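Aspartokinase (Synechocystis, PDB 3L76) catalyses the ATP-dependent phosphorylation of the beta-carboxyl group of aspartate, giving 4-phospho-L-aspartate, and binds lysine and threonine in its ACT-domain region. Local coordinates at the lysine site and the interface of chains A and B. Sequence-based numbering; all coordinates share one arbitrary frame. Chains: chain A/B, Aspartokinase.

Contact 1: the lysine site. Residues chain A 365, 367-372, 392-393, 472-474. With LYS (lysine), chain C.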
# COMPACT_ATOMS: atom_id res chain seq x y z
N MET A 365 -25.06 -4.20 16.42
CA MET A 365 -26.09 -3.17 16.60
C MET A 365 -25.54 -2.05 17.45
O MET A 365 -26.05 -0.94 17.44
CB MET A 365 -27.38 -3.75 17.20
CG MET A 365 -27.31 -3.99 18.72
SD MET A 365 -28.88 -4.40 19.54
CE MET A 365 -29.39 -5.89 18.66
N GLY A 367 -23.94 1.06 18.42
CA GLY A 367 -23.57 2.28 17.73
C GLY A 367 -24.15 2.42 16.34
O GLY A 367 -23.96 3.42 15.68
N ARG A 368 -24.88 1.41 15.90
CA ARG A 368 -25.40 1.41 14.54
C ARG A 368 -26.90 1.75 14.49
O ARG A 368 -27.68 1.21 15.26
CB ARG A 368 -25.12 0.06 13.88
CG ARG A 368 -25.70 -0.10 12.51
CD ARG A 368 -25.09 -1.29 11.84
NE ARG A 368 -25.77 -1.60 10.59
CZ ARG A 368 -25.46 -2.63 9.81
NH1 ARG A 368 -24.48 -3.46 10.16
NH2 ARG A 368 -26.14 -2.83 8.70
N PRO A 369 -27.29 2.65 13.59
CA PRO A 369 -28.68 3.10 13.49
C PRO A 369 -29.57 2.14 12.73
O PRO A 369 -29.06 1.32 11.96
CB PRO A 369 -28.56 4.40 12.68
CG PRO A 369 -27.11 4.74 12.67
CD PRO A 369 -26.41 3.44 12.72
N GLY A 370 -30.88 2.25 12.94
CA GLY A 370 -31.88 1.55 12.15
C GLY A 370 -32.16 0.11 12.51
O GLY A 370 -33.03 -0.53 11.92
N ILE A 371 -31.43 -0.42 13.48
CA ILE A 371 -31.60 -1.83 13.83
C ILE A 371 -32.91 -2.06 14.62
O ILE A 371 -33.74 -2.88 14.25
CB ILE A 371 -30.41 -2.36 14.63
CG1 ILE A 371 -29.09 -2.01 13.90
CG2 ILE A 371 -30.59 -3.86 14.88
CD1 ILE A 371 -29.09 -2.33 12.42
N ALA A 372 -33.08 -1.31 15.70
CA ALA A 372 -34.30 -1.36 16.47
C ALA A 372 -35.49 -1.05 15.58
O ALA A 372 -36.54 -1.72 15.62
CB ALA A 372 -34.22 -0.40 17.65
N SER A 392 -30.78 -3.89 26.05
CA SER A 392 -29.46 -3.97 26.68
C SER A 392 -28.44 -3.40 25.69
O SER A 392 -28.80 -2.63 24.80
CB SER A 392 -29.11 -5.40 27.15
OG SER A 392 -29.03 -6.33 26.08
N GLU A 393 -27.17 -3.76 25.83
CA GLU A 393 -26.18 -3.31 24.86
C GLU A 393 -26.33 -4.01 23.51
O GLU A 393 -26.17 -3.39 22.47
CB GLU A 393 -24.77 -3.54 25.38
CG GLU A 393 -23.74 -2.78 24.60
CD GLU A 393 -23.83 -1.29 24.84
OE1 GLU A 393 -24.30 -0.55 23.95
OE2 GLU A 393 -23.45 -0.86 25.94
N SER A 472 -28.17 7.12 15.85
CA SER A 472 -28.18 5.83 16.50
C SER A 472 -28.77 5.98 17.89
O SER A 472 -28.48 6.95 18.59
CB SER A 472 -26.75 5.27 16.60
OG SER A 472 -26.68 4.19 17.52
N VAL A 473 -29.59 5.02 18.29
CA VAL A 473 -30.26 5.07 19.59
C VAL A 473 -29.63 4.08 20.57
O VAL A 473 -29.33 2.95 20.20
CB VAL A 473 -31.74 4.71 19.43
CG1 VAL A 473 -32.48 4.62 20.76
CG2 VAL A 473 -32.44 5.54 18.35
N ASP A 474 -29.47 4.50 21.82
CA ASP A 474 -28.78 3.68 22.82
C ASP A 474 -29.73 2.83 23.67
O ASP A 474 -29.40 1.70 24.02
CB ASP A 474 -27.94 4.57 23.74
CG ASP A 474 -27.24 3.78 24.83
OD1 ASP A 474 -26.46 2.86 24.51
OD2 ASP A 474 -27.45 4.09 26.02
N LYS C . -28.04 1.53 18.30
CA LYS C . -29.18 0.77 17.79
C LYS C . -30.13 1.58 16.92
O LYS C . -30.10 2.84 16.98
CB LYS C . -29.96 0.11 18.95
CG LYS C . -29.15 -0.94 19.71
CD LYS C . -29.74 -1.27 21.07
CE LYS C . -29.26 -0.29 22.12
NZ LYS C . -28.49 -0.94 23.22
OXT LYS C . -30.92 0.98 16.15
O HOH W 1 -26.16 1.35 20.42
O HOH W 2 -31.43 4.13 15.02
O HOH W 3 -25.74 -0.68 21.89
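Both backbone groups of the bound lysine are held chiefly by main-chain atoms. Carboxylate oxygen O of LYS takes a nearly straight hydrogen bond from the amide N of A:Val473 (2.6 Å, 169° at the hydrogen). The carbonyl O of the same residue accepts from the alpha-amino N of LYS at 2.7 Å, the donor standing above the carbonyl plane and not on a lone pair. A:Val473 thus reads both ends of the amino-acid backbone, much as a neighbouring strand would. N of LYS also donates to the hydroxyl OG of A:Ser472 at 3.1 Å; OG lies anti to its own backbone N (chi1 165°), which turns it toward the ligand. The other carboxylate oxygen of LYS, OXT, accepts from the amide N of A:Ala372 at 3.2 Å, with weaker help from the amide of A:Ile371. Since these amides open helix 371-381, the helix dipole would probably favour a negative carboxylate here. Water 2 ties LYS O to the amide of A:Gly370.

At the far end, the side-chain amino nitrogen NZ of LYS lies 2.9 Å from the carbonyl O of A:Asp474, a hydrogen bond by its chemistry. Water 3 joins NZ to the carbonyl O and carboxylate OE1 of A:Glu393, whose charge would probably favour a cationic ligand side chain. Water 1 links water 3 to the alpha-amino group and the amide of A:Gly367.

Along the aliphatic stem, A:Met365 packs through its sulphur, SD lying 3.5 Å from CG of LYS. CG of A:Met365 takes the crowded place between backbone N and carbonyl carbon (chi1 78°), and the chain, extended at chi2, bends at chi3. The protein hides 308 of the ligand's 316 Å². This regulatory effector pocket joins two ACT domains: 3-10 helix 363-365, the loop into helix 371-381 and the loop after strand 388-391 come from one, and residues 472-474, before strand 475-479, from the other.

Contact 2: the interface of chains A and B. Residues chain A 75-76, 78-80, 83; chain B 53-54, 65-66, 68-69, 72.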
# COMPACT_ATOMS: atom_id res chain seq x y z
N GLN A 75 0.20 -3.90 5.40
CA GLN A 75 1.23 -4.55 4.61
C GLN A 75 2.63 -4.20 5.08
O GLN A 75 3.48 -5.09 5.13
CB GLN A 75 1.10 -4.23 3.13
CG GLN A 75 -0.02 -4.95 2.44
CD GLN A 75 -0.29 -4.37 1.08
OE1 GLN A 75 0.53 -4.53 0.16
NE2 GLN A 75 -1.42 -3.69 0.93
N VAL A 76 2.89 -2.93 5.41
CA VAL A 76 4.27 -2.58 5.79
C VAL A 76 4.62 -3.25 7.10
O VAL A 76 5.74 -3.72 7.30
CB VAL A 76 4.61 -1.04 5.82
CG1 VAL A 76 3.63 -0.21 5.00
CG2 VAL A 76 4.77 -0.50 7.24
N ILE A 78 3.51 -6.25 8.49
CA ILE A 78 3.87 -7.66 8.40
C ILE A 78 5.23 -7.88 7.70
O ILE A 78 5.94 -8.84 8.01
CB ILE A 78 2.76 -8.51 7.72
CG1 ILE A 78 2.71 -8.25 6.21
CG2 ILE A 78 1.40 -8.24 8.39
CD1 ILE A 78 1.77 -9.20 5.47
N ALA A 79 5.58 -7.00 6.77
CA ALA A 79 6.89 -7.06 6.15
C ALA A 79 7.95 -6.79 7.21
O ALA A 79 8.88 -7.59 7.40
CB ALA A 79 7.00 -6.05 4.99
N LEU A 80 7.80 -5.69 7.94
CA LEU A 80 8.76 -5.35 8.98
C LEU A 80 8.90 -6.47 9.98
O LEU A 80 10.01 -6.96 10.23
CB LEU A 80 8.37 -4.04 9.68
CG LEU A 80 8.94 -2.81 8.95
CD1 LEU A 80 10.43 -2.99 8.72
CD2 LEU A 80 8.25 -2.60 7.63
N LEU A 83 10.68 -9.65 8.86
CA LEU A 83 12.11 -9.37 8.74
C LEU A 83 12.77 -9.41 10.11
O LEU A 83 13.85 -10.00 10.28
CB LEU A 83 12.34 -7.99 8.13
CG LEU A 83 12.17 -7.89 6.61
CD1 LEU A 83 12.35 -6.45 6.17
CD2 LEU A 83 13.15 -8.82 5.90
N LEU B 53 13.58 2.51 7.65
CA LEU B 53 12.97 1.61 8.63
C LEU B 53 13.51 0.18 8.56
O LEU B 53 14.00 -0.36 9.55
CB LEU B 53 11.45 1.59 8.44
CG LEU B 53 10.64 2.65 9.19
CD1 LEU B 53 11.11 4.07 8.84
CD2 LEU B 53 9.13 2.47 8.94
N ALA B 54 13.42 -0.43 7.38
CA ALA B 54 13.89 -1.80 7.23
C ALA B 54 15.35 -1.95 7.67
O ALA B 54 15.72 -2.95 8.27
CB ALA B 54 13.70 -2.28 5.80
N GLU B 65 10.19 -9.82 1.45
CA GLU B 65 9.66 -8.94 2.48
C GLU B 65 9.90 -7.48 2.15
O GLU B 65 9.15 -6.59 2.58
CB GLU B 65 10.29 -9.27 3.83
CG GLU B 65 10.37 -10.75 4.15
CD GLU B 65 9.00 -11.41 4.32
OE1 GLU B 65 7.97 -10.70 4.48
OE2 GLU B 65 8.97 -12.66 4.31
N MET B 66 10.95 -7.23 1.37
CA MET B 66 11.36 -5.88 1.00
C MET B 66 10.52 -5.31 -0.14
O MET B 66 10.15 -4.13 -0.13
CB MET B 66 12.85 -5.89 0.63
CG MET B 66 13.57 -4.58 0.91
SD MET B 66 13.57 -4.11 2.65
CE MET B 66 13.81 -2.35 2.45
N MET B 68 7.50 -6.15 -0.79
CA MET B 68 6.16 -5.93 -0.26
C MET B 68 6.14 -4.58 0.44
O MET B 68 5.26 -3.76 0.22
CB MET B 68 5.81 -7.03 0.74
CG MET B 68 4.34 -7.09 1.09
SD MET B 68 4.14 -8.07 2.58
CE MET B 68 5.39 -9.32 2.30
N LEU B 69 7.14 -4.37 1.29
CA LEU B 69 7.32 -3.11 1.98
C LEU B 69 7.30 -1.94 1.00
O LEU B 69 6.53 -0.99 1.16
CB LEU B 69 8.65 -3.12 2.72
CG LEU B 69 8.76 -2.50 4.11
CD1 LEU B 69 10.24 -2.21 4.38
CD2 LEU B 69 7.92 -1.25 4.24
N THR B 72 4.02 -0.66 -1.07
CA THR B 72 2.87 0.05 -0.49
C THR B 72 2.76 1.48 -1.01
O THR B 72 1.66 2.04 -1.07
CB THR B 72 2.89 0.07 1.06
OG1 THR B 72 3.93 0.93 1.53
CG2 THR B 72 3.10 -1.33 1.61
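Helix 63-87 of chain A packs on the same helix of chain B in a patch of van der Waals contacts, where no nitrogen or oxygen of one chain comes within bonding distance of the other. The dense part centres on B:Leu69. A:Leu80 crosses it at about a right angle, methyl CD2 of A:Leu80 lying 3.6 Å from the branch carbon CG of B:Leu69. CD2 of B:Leu69 meets CB of A:Val76 at 3.7 Å, so the leucine fork is gripped by two residues one helical turn apart. Between them A:Ala79 presents only a methyl, which touches both the carbonyl O of B:Glu65 and CG of B:Leu69; so small a side chain probably lets the helices approach closely. Equally close, A:Leu83 and B:Glu65 slide past each other in opposite directions, with CD2 of A:Leu83 3.6 Å from CB of B:Glu65; the aliphatic stem of the glutamate does the touching.

B:Thr72 continues the packed row. OG1 of B:Thr72 sits in the crowded position between backbone N and carbonyl carbon (chi1 71°) and donates to the carbonyl O of B:Leu69 at 3.3 Å, nearly along the C=O axis. That bond turns methyl CG2 of B:Thr72 outward, 3.6 Å from CG1 of A:Val76 and alongside CB of A:Gln75. An alanine at B:Thr72 would remove both the methyl and the hydroxyl, and would probably loosen packing on A:Val76 and A:Gln75 while depriving the B:Leu69 carbonyl of a donor.

The margins are looser. A:Gln75 touches through its CB, while the amide at the end of its extended chain (chi2 168°) makes no bond to B:Thr72. The sulphur SD of B:Met68 reaches CG1 of A:Ile78 at 3.9 Å, the two chains crossing. CD1 of A:Leu80 lies 3.9 Å from CA of B:Ala54. The patch is part of a two-fold symmetric helix-to-helix interface between amino acid kinase regions, with helix 46-55 of chain B supporting its edge.

About 39 Å separates the C-alpha centres of contact 1 and contact 2, and they share no residue or secondary-structure element. Contact 1 lies within the ACT-domain part of chain A, whereas contact 2 joins the amino acid kinase regions of both chains. Effector binding and this subunit contact are therefore spatially distinct, and any communication between them would have to pass through the intervening structure; the coordinates alone do not show such coupling. Every copy carries this lysine site, so the pairing at contact 2 puts two copies of contact 1 in the dimer, besides the other effector pockets.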